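Local coordinates for phosphoribosylglycinamide synthetase (Anaerococcus prevotii, PDB 4DIM), which probably acts as an ATP-dependent ligase of the ATP-grasp type, named for phosphoribosylglycinamide synthesis in purine formation, at residues A[8-17]-A[31-42]; A[57-68]-A[83-94]. All coordinates share one frame; numbering follows the deposited sequence.

Interaction 1. Residues A[8-17]-A[31-42]; sequences KRLLILGAGR and IHTIAGTMPNAH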
loop_
_atom_site.group_PDB
_atom_site.type_symbol
_atom_site.label_atom_id
_atom_site.label_comp_id
_atom_site.label_asym_id
_atom_site.label_seq_id
_atom_site.Cartn_x
_atom_site.Cartn_y
_atom_site.Cartn_z
ATOM N N LYS A 8 -16.139 -14.894 -17.062
ATOM C CA LYS A 8 -15.064 -15.442 -16.217
ATOM C C LYS A 8 -15.296 -14.984 -14.786
ATOM O O LYS A 8 -15.661 -13.828 -14.601
ATOM C CB LYS A 8 -13.694 -14.944 -16.710
ATOM C CG LYS A 8 -13.152 -15.638 -17.957
ATOM C CD LYS A 8 -11.864 -16.400 -17.691
ATOM C CE LYS A 8 -11.086 -16.678 -18.954
ATOM N NZ LYS A 8 -9.773 -17.343 -18.671
ATOM N N ARG A 9 -15.070 -15.851 -13.782
ATOM C CA ARG A 9 -15.383 -15.544 -12.372
ATOM C C ARG A 9 -14.160 -15.137 -11.555
ATOM O O ARG A 9 -13.231 -15.922 -11.404
ATOM C CB ARG A 9 -16.073 -16.757 -11.698
ATOM C CG ARG A 9 -17.407 -17.160 -12.364
ATOM C CD ARG A 9 -17.909 -18.542 -11.978
ATOM N NE ARG A 9 -18.207 -18.667 -10.543
ATOM C CZ ARG A 9 -19.357 -18.325 -9.956
ATOM N NH1 ARG A 9 -19.505 -18.465 -8.644
ATOM N NH2 ARG A 9 -20.367 -17.838 -10.676
ATOM N N LEU A 10 -14.191 -13.931 -10.971
ATOM C CA LEU A 10 -13.081 -13.428 -10.165
ATOM C C LEU A 10 -13.580 -13.137 -8.808
ATOM O O LEU A 10 -14.465 -12.303 -8.690
ATOM C CB LEU A 10 -12.461 -12.137 -10.781
ATOM C CG LEU A 10 -11.321 -11.465 -9.986
ATOM C CD1 LEU A 10 -10.070 -12.248 -10.068
ATOM C CD2 LEU A 10 -11.105 -10.039 -10.438
ATOM N N LEU A 11 -12.951 -13.713 -7.784
ATOM C CA LEU A 11 -13.285 -13.428 -6.392
ATOM C C LEU A 11 -12.384 -12.311 -5.952
ATOM O O LEU A 11 -11.160 -12.442 -6.040
ATOM C CB LEU A 11 -13.107 -14.674 -5.495
ATOM C CG LEU A 11 -13.022 -14.424 -3.973
ATOM C CD1 LEU A 11 -14.430 -14.219 -3.344
ATOM C CD2 LEU A 11 -12.258 -15.541 -3.285
ATOM N N ILE A 12 -12.959 -11.192 -5.519
ATOM C CA ILE A 12 -12.156 -10.087 -5.032
ATOM C C ILE A 12 -12.222 -10.140 -3.532
ATOM O O ILE A 12 -13.311 -10.029 -2.979
ATOM C CB ILE A 12 -12.576 -8.731 -5.596
ATOM C CG1 ILE A 12 -12.344 -8.687 -7.126
ATOM C CG2 ILE A 12 -11.787 -7.627 -4.874
ATOM C CD1 ILE A 12 -13.199 -7.619 -7.891
ATOM N N LEU A 13 -11.075 -10.300 -2.865
ATOM C CA LEU A 13 -11.038 -10.384 -1.401
ATOM C C LEU A 13 -11.054 -8.991 -0.830
ATOM O O LEU A 13 -10.080 -8.257 -0.997
ATOM C CB LEU A 13 -9.796 -11.132 -0.911
ATOM C CG LEU A 13 -9.780 -12.634 -1.125
ATOM C CD1 LEU A 13 -9.392 -12.979 -2.567
ATOM C CD2 LEU A 13 -8.803 -13.292 -0.212
ATOM N N GLY A 14 -12.173 -8.627 -0.227
ATOM C CA GLY A 14 -12.398 -7.330 0.378
ATOM C C GLY A 14 -13.344 -6.528 -0.471
ATOM O O GLY A 14 -13.329 -6.681 -1.691
ATOM N N ALA A 15 -14.196 -5.676 0.160
ATOM C CA ALA A 15 -15.113 -4.804 -0.582
ATOM C C ALA A 15 -15.342 -3.485 0.128
ATOM O O ALA A 15 -16.469 -3.020 0.169
ATOM C CB ALA A 15 -16.424 -5.508 -0.849
ATOM N N GLY A 16 -14.259 -2.833 0.554
ATOM C CA GLY A 16 -14.293 -1.492 1.140
ATOM C C GLY A 16 -14.333 -0.349 0.123
ATOM O O GLY A 16 -14.078 -0.551 -1.062
ATOM N N ARG A 17 -14.650 0.890 0.570
ATOM C CA ARG A 17 -14.678 2.078 -0.342
ATOM C C ARG A 17 -13.377 2.186 -1.169
ATOM O O ARG A 17 -13.429 2.430 -2.373
ATOM C CB ARG A 17 -14.968 3.409 0.412
ATOM C CG ARG A 17 -13.753 4.126 1.019
ATOM C CD ARG A 17 -14.135 5.144 2.096
ATOM N NE ARG A 17 -12.949 5.616 2.825
ATOM C CZ ARG A 17 -12.963 6.408 3.901
ATOM N NH1 ARG A 17 -14.117 6.846 4.404
ATOM N NH2 ARG A 17 -11.822 6.769 4.480
ATOM N N ILE A 31 -16.241 -9.411 -16.562
ATOM C CA ILE A 31 -15.947 -10.472 -15.578
ATOM C C ILE A 31 -17.086 -10.538 -14.567
ATOM O O ILE A 31 -17.603 -9.502 -14.163
ATOM C CB ILE A 31 -14.552 -10.209 -14.872
ATOM C CG1 ILE A 31 -13.399 -10.263 -15.870
ATOM C CG2 ILE A 31 -14.257 -11.155 -13.685
ATOM C CD1 ILE A 31 -12.055 -9.937 -15.253
ATOM N N HIS A 32 -17.399 -11.747 -14.089
ATOM C CA HIS A 32 -18.428 -12.003 -13.073
ATOM C C HIS A 32 -17.767 -11.891 -11.686
ATOM O O HIS A 32 -16.986 -12.760 -11.291
ATOM C CB HIS A 32 -19.054 -13.391 -13.294
ATOM C CG HIS A 32 -20.135 -13.714 -12.321
ATOM N ND1 HIS A 32 -21.466 -13.586 -12.663
ATOM C CD2 HIS A 32 -20.046 -14.129 -11.039
ATOM C CE1 HIS A 32 -22.143 -13.938 -11.582
ATOM N NE2 HIS A 32 -21.325 -14.260 -10.577
ATOM N N THR A 33 -18.038 -10.814 -10.960
ATOM C CA THR A 33 -17.343 -10.615 -9.705
ATOM C C THR A 33 -18.108 -11.230 -8.527
ATOM O O THR A 33 -19.336 -11.313 -8.503
ATOM C CB THR A 33 -16.996 -9.145 -9.492
ATOM O OG1 THR A 33 -18.162 -8.340 -9.629
ATOM C CG2 THR A 33 -15.972 -8.672 -10.480
ATOM N N ILE A 34 -17.321 -11.709 -7.571
ATOM C CA ILE A 34 -17.764 -12.291 -6.339
ATOM C C ILE A 34 -17.075 -11.494 -5.264
ATOM O O ILE A 34 -15.847 -11.509 -5.208
ATOM C CB ILE A 34 -17.426 -13.798 -6.277
ATOM C CG1 ILE A 34 -18.111 -14.578 -7.408
ATOM C CG2 ILE A 34 -17.801 -14.384 -4.905
ATOM C CD1 ILE A 34 -17.220 -15.413 -8.102
ATOM N N ALA A 35 -17.848 -10.755 -4.459
ATOM C CA ALA A 35 -17.327 -10.002 -3.335
ATOM C C ALA A 35 -17.070 -10.924 -2.138
ATOM O O ALA A 35 -18.031 -11.406 -1.534
ATOM C CB ALA A 35 -18.314 -8.916 -2.944
ATOM N N GLY A 36 -15.791 -11.198 -1.844
ATOM C CA GLY A 36 -15.386 -11.982 -0.675
ATOM C C GLY A 36 -15.360 -11.025 0.508
ATOM O O GLY A 36 -14.422 -10.231 0.624
ATOM N N THR A 37 -16.415 -11.005 1.341
ATOM C CA THR A 37 -16.482 -9.980 2.374
ATOM C C THR A 37 -17.255 -10.398 3.637
ATOM O O THR A 37 -17.675 -11.536 3.794
ATOM C CB THR A 37 -17.115 -8.714 1.745
ATOM O OG1 THR A 37 -17.142 -7.660 2.708
ATOM C CG2 THR A 37 -18.540 -8.954 1.199
HETATM N N MSE A 38 -17.373 -9.446 4.560
HETATM C CA MSE A 38 -18.048 -9.596 5.835
HETATM C C MSE A 38 -19.433 -8.916 5.687
HETATM O O MSE A 38 -19.586 -8.056 4.814
HETATM C CB MSE A 38 -17.145 -8.936 6.924
HETATM C CG MSE A 38 -16.951 -9.724 8.233
HETATM SE SE MSE A 38 -16.577 -11.630 8.090
HETATM C CE MSE A 38 -17.098 -12.206 9.914
ATOM N N PRO A 39 -20.453 -9.299 6.479
ATOM C CA PRO A 39 -21.798 -8.700 6.346
ATOM C C PRO A 39 -21.899 -7.235 5.881
ATOM O O PRO A 39 -22.589 -6.957 4.895
ATOM C CB PRO A 39 -22.370 -8.827 7.771
ATOM C CG PRO A 39 -21.403 -9.733 8.536
ATOM C CD PRO A 39 -20.482 -10.335 7.520
ATOM N N ASN A 40 -21.232 -6.307 6.584
ATOM C CA ASN A 40 -21.331 -4.876 6.294
ATOM C C ASN A 40 -20.067 -4.391 5.563
ATOM O O ASN A 40 -18.968 -4.368 6.139
ATOM C CB ASN A 40 -21.579 -4.103 7.608
ATOM C CG ASN A 40 -22.638 -4.724 8.524
ATOM O OD1 ASN A 40 -22.414 -4.878 9.733
ATOM N ND2 ASN A 40 -23.810 -5.106 7.991
ATOM N N ALA A 41 -20.233 -4.050 4.267
ATOM C CA ALA A 41 -19.151 -3.585 3.381
ATOM C C ALA A 41 -19.630 -2.399 2.532
ATOM O O ALA A 41 -20.757 -1.930 2.720
ATOM C CB ALA A 41 -18.710 -4.725 2.484
ATOM N N HIS A 42 -18.797 -1.922 1.597
ATOM C CA HIS A 42 -19.168 -0.779 0.761
ATOM C C HIS A 42 -20.279 -1.141 -0.240
ATOM O O HIS A 42 -20.114 -2.096 -0.989
ATOM C CB HIS A 42 -17.946 -0.265 0.017
ATOM C CG HIS A 42 -18.011 1.189 -0.289
ATOM N ND1 HIS A 42 -17.906 1.658 -1.584
ATOM C CD2 HIS A 42 -18.125 2.239 0.551
ATOM C CE1 HIS A 42 -17.962 2.978 -1.492
ATOM N NE2 HIS A 42 -18.101 3.370 -0.226
#
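Arg9 faces His32, Leu11 faces Ile34 and Leu13 faces Gly36 where parallel strands 9-13 and 32-37 run side by side; helix 20-29 links them into a beta-alpha-beta unit of a Rossmann-like domain. Backbone N-H groups of Leu10, Ile12 and Gly14 bond to carbonyls of His32, Ile34 and Gly36, and those three residues donate in turn to Lys8, Leu10 and Ile12. CB of Arg9 lies 4.0 Å from CD1 of Ile34. The arginine chain bends at chi3 (63°), and NE and CZ stay near that methyl, which sits over one guanidinium face, NH1 of Arg9 3.9 Å from CD1 of Ile34. The Arg9 and His32 side chains lie side by side and point the same way, NH2 of Arg9 3.7 Å from NE2 of His32, the planes 22° apart. Glu51 pairs with both groups, taking Arg9 NH1 and His32 NE2, while Leu70 O accepts a further bond from NH1. On the same sheet face Leu11 CD1 packs 3.6 Å from CA of Gly36. The other face, directed at helix 20-29, has Ile12 CD1 against Thr33 CG2; at the start of the strand pair Leu10 CB lies 3.6 Å from Ile31 CG2. Beyond the strands, Ala15 CB meets Ala41 CB. An alanine in place of His42 would remove the imidazole, and CA and CB of Arg17 would probably lose the flat surface they rest on. His42 N bonds to Ala15 O, 2.9 Å, and Arg17 CA makes a CH-pi contact over the His42 ring face, 3.4 Å from the centroid and 6° off the normal.

Interaction 2. Residues A[57-68]-A[83-94]; sequences ISNPDEVEQKVK and GIVSLARICDKE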
loop_
_atom_site.group_PDB
_atom_site.type_symbol
_atom_site.label_atom_id
_atom_site.label_comp_id
_atom_site.label_asym_id
_atom_site.label_seq_id
_atom_site.Cartn_x
_atom_site.Cartn_y
_atom_site.Cartn_z
ATOM N N ILE A 57 -11.698 -12.807 5.323
ATOM C CA ILE A 57 -10.588 -12.875 4.375
ATOM C C ILE A 57 -9.199 -12.897 5.068
ATOM O O ILE A 57 -8.199 -13.264 4.448
ATOM C CB ILE A 57 -10.677 -11.730 3.337
ATOM C CG1 ILE A 57 -10.339 -10.318 3.946
ATOM C CG2 ILE A 57 -12.051 -11.775 2.603
ATOM C CD1 ILE A 57 -10.256 -9.193 2.882
ATOM N N SER A 58 -9.148 -12.534 6.345
ATOM C CA SER A 58 -7.926 -12.590 7.130
ATOM C C SER A 58 -7.663 -14.014 7.664
ATOM O O SER A 58 -6.631 -14.242 8.299
ATOM C CB SER A 58 -8.037 -11.611 8.298
ATOM O OG SER A 58 -9.006 -12.066 9.225
ATOM N N ASN A 59 -8.592 -14.950 7.429
ATOM C CA ASN A 59 -8.498 -16.307 7.900
ATOM C C ASN A 59 -8.193 -17.186 6.702
ATOM O O ASN A 59 -9.112 -17.623 6.015
ATOM C CB ASN A 59 -9.808 -16.656 8.588
ATOM C CG ASN A 59 -9.811 -17.928 9.382
ATOM O OD1 ASN A 59 -8.834 -18.685 9.405
ATOM N ND2 ASN A 59 -10.927 -18.172 10.077
ATOM N N PRO A 60 -6.898 -17.437 6.397
ATOM C CA PRO A 60 -6.572 -18.211 5.191
ATOM C C PRO A 60 -7.165 -19.598 5.178
ATOM O O PRO A 60 -7.471 -20.081 4.091
ATOM C CB PRO A 60 -5.032 -18.259 5.183
ATOM C CG PRO A 60 -4.610 -17.889 6.504
ATOM C CD PRO A 60 -5.661 -16.976 7.063
ATOM N N ASP A 61 -7.334 -20.223 6.367
ATOM C CA ASP A 61 -7.915 -21.570 6.483
ATOM C C ASP A 61 -9.419 -21.568 6.137
ATOM O O ASP A 61 -9.852 -22.414 5.362
ATOM C CB ASP A 61 -7.685 -22.164 7.884
ATOM C CG ASP A 61 -6.342 -22.864 8.023
ATOM O OD1 ASP A 61 -5.360 -22.193 8.417
ATOM O OD2 ASP A 61 -6.248 -24.052 7.635
ATOM N N GLU A 62 -10.195 -20.620 6.680
ATOM C CA GLU A 62 -11.626 -20.500 6.359
ATOM C C GLU A 62 -11.833 -20.244 4.881
ATOM O O GLU A 62 -12.690 -20.846 4.258
ATOM C CB GLU A 62 -12.258 -19.348 7.149
ATOM C CG GLU A 62 -13.770 -19.248 7.026
ATOM C CD GLU A 62 -14.281 -17.842 7.250
ATOM O OE1 GLU A 62 -14.357 -17.080 6.259
ATOM O OE2 GLU A 62 -14.543 -17.478 8.419
ATOM N N VAL A 63 -11.046 -19.323 4.335
ATOM C CA VAL A 63 -11.125 -18.918 2.943
ATOM C C VAL A 63 -10.877 -20.086 2.011
ATOM O O VAL A 63 -11.629 -20.237 1.061
ATOM C CB VAL A 63 -10.144 -17.762 2.682
ATOM C CG1 VAL A 63 -9.874 -17.571 1.190
ATOM C CG2 VAL A 63 -10.690 -16.479 3.289
ATOM N N GLU A 64 -9.830 -20.886 2.270
ATOM C CA GLU A 64 -9.463 -22.057 1.467
ATOM C C GLU A 64 -10.663 -23.025 1.330
ATOM O O GLU A 64 -10.902 -23.580 0.257
ATOM C CB GLU A 64 -8.261 -22.760 2.134
ATOM C CG GLU A 64 -7.680 -23.958 1.401
ATOM C CD GLU A 64 -7.023 -24.993 2.298
ATOM O OE1 GLU A 64 -6.382 -24.605 3.302
ATOM O OE2 GLU A 64 -7.114 -26.197 1.964
ATOM N N GLN A 65 -11.413 -23.202 2.415
ATOM C CA GLN A 65 -12.579 -24.076 2.431
ATOM C C GLN A 65 -13.710 -23.485 1.595
ATOM O O GLN A 65 -14.303 -24.176 0.769
ATOM C CB GLN A 65 -13.069 -24.319 3.886
ATOM C CG GLN A 65 -12.466 -25.544 4.614
ATOM C CD GLN A 65 -11.016 -25.869 4.297
ATOM O OE1 GLN A 65 -10.075 -25.280 4.853
ATOM N NE2 GLN A 65 -10.799 -26.856 3.429
ATOM N N LYS A 66 -14.002 -22.214 1.811
ATOM C CA LYS A 66 -15.113 -21.537 1.157
ATOM C C LYS A 66 -14.976 -21.391 -0.382
ATOM O O LYS A 66 -16.019 -21.266 -1.021
ATOM C CB LYS A 66 -15.343 -20.148 1.805
ATOM C CG LYS A 66 -15.978 -20.250 3.199
ATOM C CD LYS A 66 -16.262 -18.895 3.833
ATOM C CE LYS A 66 -16.899 -18.977 5.215
ATOM N NZ LYS A 66 -18.368 -19.238 5.169
ATOM N N VAL A 67 -13.752 -21.464 -0.973
ATOM C CA VAL A 67 -13.518 -21.243 -2.415
ATOM C C VAL A 67 -13.601 -22.501 -3.276
ATOM O O VAL A 67 -13.594 -22.407 -4.509
ATOM C CB VAL A 67 -12.165 -20.550 -2.672
ATOM C CG1 VAL A 67 -12.116 -19.206 -1.964
ATOM C CG2 VAL A 67 -10.960 -21.425 -2.283
ATOM N N LYS A 68 -13.642 -23.660 -2.662
ATOM C CA LYS A 68 -13.693 -24.906 -3.422
ATOM C C LYS A 68 -14.978 -25.012 -4.257
ATOM O O LYS A 68 -14.925 -25.483 -5.403
ATOM C CB LYS A 68 -13.533 -26.128 -2.495
ATOM C CG LYS A 68 -12.064 -26.612 -2.392
ATOM C CD LYS A 68 -11.562 -27.385 -3.663
ATOM C CE LYS A 68 -10.083 -27.726 -3.612
ATOM N NZ LYS A 68 -9.513 -28.021 -4.957
ATOM N N GLY A 83 -6.436 -9.566 3.477
ATOM C CA GLY A 83 -6.562 -10.847 2.788
ATOM C C GLY A 83 -5.471 -11.241 1.816
ATOM O O GLY A 83 -5.737 -11.979 0.863
ATOM N N ILE A 84 -4.228 -10.847 2.099
ATOM C CA ILE A 84 -3.096 -11.068 1.203
ATOM C C ILE A 84 -2.545 -12.473 1.337
ATOM O O ILE A 84 -2.115 -13.070 0.352
ATOM C CB ILE A 84 -1.992 -9.982 1.420
ATOM C CG1 ILE A 84 -0.973 -9.962 0.247
ATOM C CG2 ILE A 84 -1.231 -10.164 2.773
ATOM C CD1 ILE A 84 -1.575 -9.955 -1.121
ATOM N N VAL A 85 -2.559 -13.016 2.533
ATOM C CA VAL A 85 -2.136 -14.398 2.750
ATOM C C VAL A 85 -3.213 -15.330 2.213
ATOM O O VAL A 85 -2.904 -16.235 1.454
ATOM C CB VAL A 85 -1.849 -14.649 4.234
ATOM C CG1 VAL A 85 -1.666 -16.143 4.510
ATOM C CG2 VAL A 85 -0.617 -13.853 4.650
ATOM N N SER A 86 -4.478 -15.094 2.589
ATOM C CA SER A 86 -5.617 -15.897 2.129
ATOM C C SER A 86 -5.619 -15.950 0.611
ATOM O O SER A 86 -5.693 -17.044 0.078
ATOM C CB SER A 86 -6.920 -15.331 2.672
ATOM O OG SER A 86 -6.719 -14.892 4.005
ATOM N N LEU A 87 -5.363 -14.825 -0.085
ATOM C CA LEU A 87 -5.239 -14.869 -1.552
ATOM C C LEU A 87 -4.144 -15.848 -2.004
ATOM O O LEU A 87 -4.353 -16.655 -2.913
ATOM C CB LEU A 87 -4.892 -13.500 -2.092
ATOM C CG LEU A 87 -4.565 -13.404 -3.581
ATOM C CD1 LEU A 87 -5.679 -13.967 -4.438
ATOM C CD2 LEU A 87 -4.358 -11.965 -3.947
ATOM N N ALA A 88 -2.970 -15.745 -1.381
ATOM C CA ALA A 88 -1.830 -16.589 -1.677
ATOM C C ALA A 88 -2.194 -18.093 -1.540
ATOM O O ALA A 88 -1.854 -18.885 -2.434
ATOM C CB ALA A 88 -0.673 -16.224 -0.763
ATOM N N ARG A 89 -2.955 -18.466 -0.477
ATOM C CA ARG A 89 -3.391 -19.848 -0.311
ATOM C C ARG A 89 -4.397 -20.232 -1.403
ATOM O O ARG A 89 -4.255 -21.315 -1.999
ATOM C CB ARG A 89 -3.993 -20.132 1.073
ATOM C CG ARG A 89 -3.877 -21.648 1.413
ATOM C CD ARG A 89 -4.215 -21.983 2.854
ATOM N NE ARG A 89 -3.131 -21.611 3.760
ATOM C CZ ARG A 89 -3.179 -21.695 5.088
ATOM N NH1 ARG A 89 -4.274 -22.146 5.697
ATOM N NH2 ARG A 89 -2.133 -21.322 5.823
ATOM N N ILE A 90 -5.384 -19.345 -1.694
ATOM C CA ILE A 90 -6.360 -19.575 -2.788
ATOM C C ILE A 90 -5.584 -19.958 -4.069
ATOM O O ILE A 90 -5.859 -20.979 -4.674
ATOM C CB ILE A 90 -7.281 -18.325 -3.051
ATOM C CG1 ILE A 90 -8.285 -18.141 -1.948
ATOM C CG2 ILE A 90 -8.020 -18.431 -4.404
ATOM C CD1 ILE A 90 -8.794 -16.757 -1.875
ATOM N N CYS A 91 -4.592 -19.148 -4.438
ATOM C CA CYS A 91 -3.788 -19.379 -5.632
ATOM C C CYS A 91 -2.974 -20.645 -5.560
ATOM O O CYS A 91 -2.911 -21.349 -6.559
ATOM C CB CYS A 91 -2.901 -18.175 -5.890
ATOM S SG CYS A 91 -3.842 -16.660 -6.128
ATOM N N ASP A 92 -2.350 -20.933 -4.409
ATOM C CA ASP A 92 -1.567 -22.158 -4.232
ATOM C C ASP A 92 -2.416 -23.437 -4.275
ATOM O O ASP A 92 -1.893 -24.473 -4.698
ATOM C CB ASP A 92 -0.791 -22.123 -2.897
ATOM C CG ASP A 92 0.438 -21.254 -2.944
ATOM O OD1 ASP A 92 0.560 -20.443 -3.900
ATOM O OD2 ASP A 92 1.277 -21.360 -2.014
ATOM N N LYS A 93 -3.686 -23.394 -3.793
ATOM C CA LYS A 93 -4.535 -24.598 -3.713
ATOM C C LYS A 93 -5.472 -24.746 -4.929
ATOM O O LYS A 93 -5.644 -25.858 -5.411
ATOM C CB LYS A 93 -5.354 -24.598 -2.407
ATOM C CG LYS A 93 -4.519 -24.511 -1.100
ATOM C CD LYS A 93 -3.526 -25.667 -0.866
ATOM C CE LYS A 93 -2.764 -25.565 0.456
ATOM N NZ LYS A 93 -3.474 -26.189 1.624
ATOM N N GLU A 94 -6.061 -23.654 -5.436
ATOM C CA GLU A 94 -6.933 -23.715 -6.624
ATOM C C GLU A 94 -6.109 -23.554 -7.946
ATOM O O GLU A 94 -6.698 -23.600 -9.034
ATOM C CB GLU A 94 -8.042 -22.646 -6.538
ATOM C CG GLU A 94 -9.031 -22.818 -5.395
ATOM C CD GLU A 94 -9.938 -24.034 -5.465
ATOM O OE1 GLU A 94 -10.427 -24.364 -6.572
ATOM O OE2 GLU A 94 -10.175 -24.644 -4.396
HETATM O O HOH W 1 -4.917 -12.925 4.808
#
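Helices 60-66 and 84-94 pack side by side on one face of the parallel sheet of the Rossmann-like domain, where Pro60, Val63 and Val67 meet Ser86, Arg89 and Ile90. Their axes approach to 8.7 Å at a crossing angle of -39°. The apolar seam turns on Ile90: its CG1 is anti to the carbonyl carbon (chi1 -72°), and from there CD1 of Ile90 reaches CG1 of Val63, 3.4 Å away, the two side chains crossing at about a right angle. Val67 CG1 adds a second contact, 4.0 Å from Ile90 CG1, and Ile90 also rests on Leu11 and Leu13 of strand 9-13, so the seam continues into the sheet core. Farther out, Pro60 CB lies over the centre of one face of the Arg89 guanidinium, 3.9 Å from CZ of Arg89. Asp61 comes to the guanidinium edge, its carboxylate turned 81° from the guanidinium plane; OD1 of Asp61 accepts a weak bond from NH1 of Arg89 at 2.9 Å, part of a salt bridge. NH2 of Arg89 pairs with Glu101, so helix 101-108 shares this arginine. Glu64, extended beyond CG, lays OE1 near CD of Arg89 and makes a long salt bridge from OE2 to Lys93 NZ, 3.7 Å. At the C-terminal end the Lys68 chain bends at chi2 and passes over OE2 of Glu94, with which NZ of Lys68 forms a salt bridge at 3.5 Å. At the other end a water accepts from Ser86 N, 3.1 Å, in the first turn of helix 84-94, and donates weakly to Ile57 O. Charge therefore flanks an apolar centre: the weak or long ionic pairs at the exposed margin probably add less to the packing than the buried Val63-Val67-Ile90 seam.

From the N terminus, strand 9-13 leads through helix 20-29 to strand 32-37, and interaction 1 closes that loop first. The chain then continues through helix 43-48 and strand 51-54 to helix 60-66, and after strand 74-76 helix 84-94 returns to close interaction 2. The two loops follow in series, neither nesting nor crossing. In space they meet, with centres about 14 Å apart: Leu13 CD2 packs 3.5 Å from Gly83 O, and Ile57 CG2 lies 3.5 Å from Gly36 O. Interaction 1 thus joins the two central strands of the sheet, and interaction 2 pairs two helices lying against one of its faces.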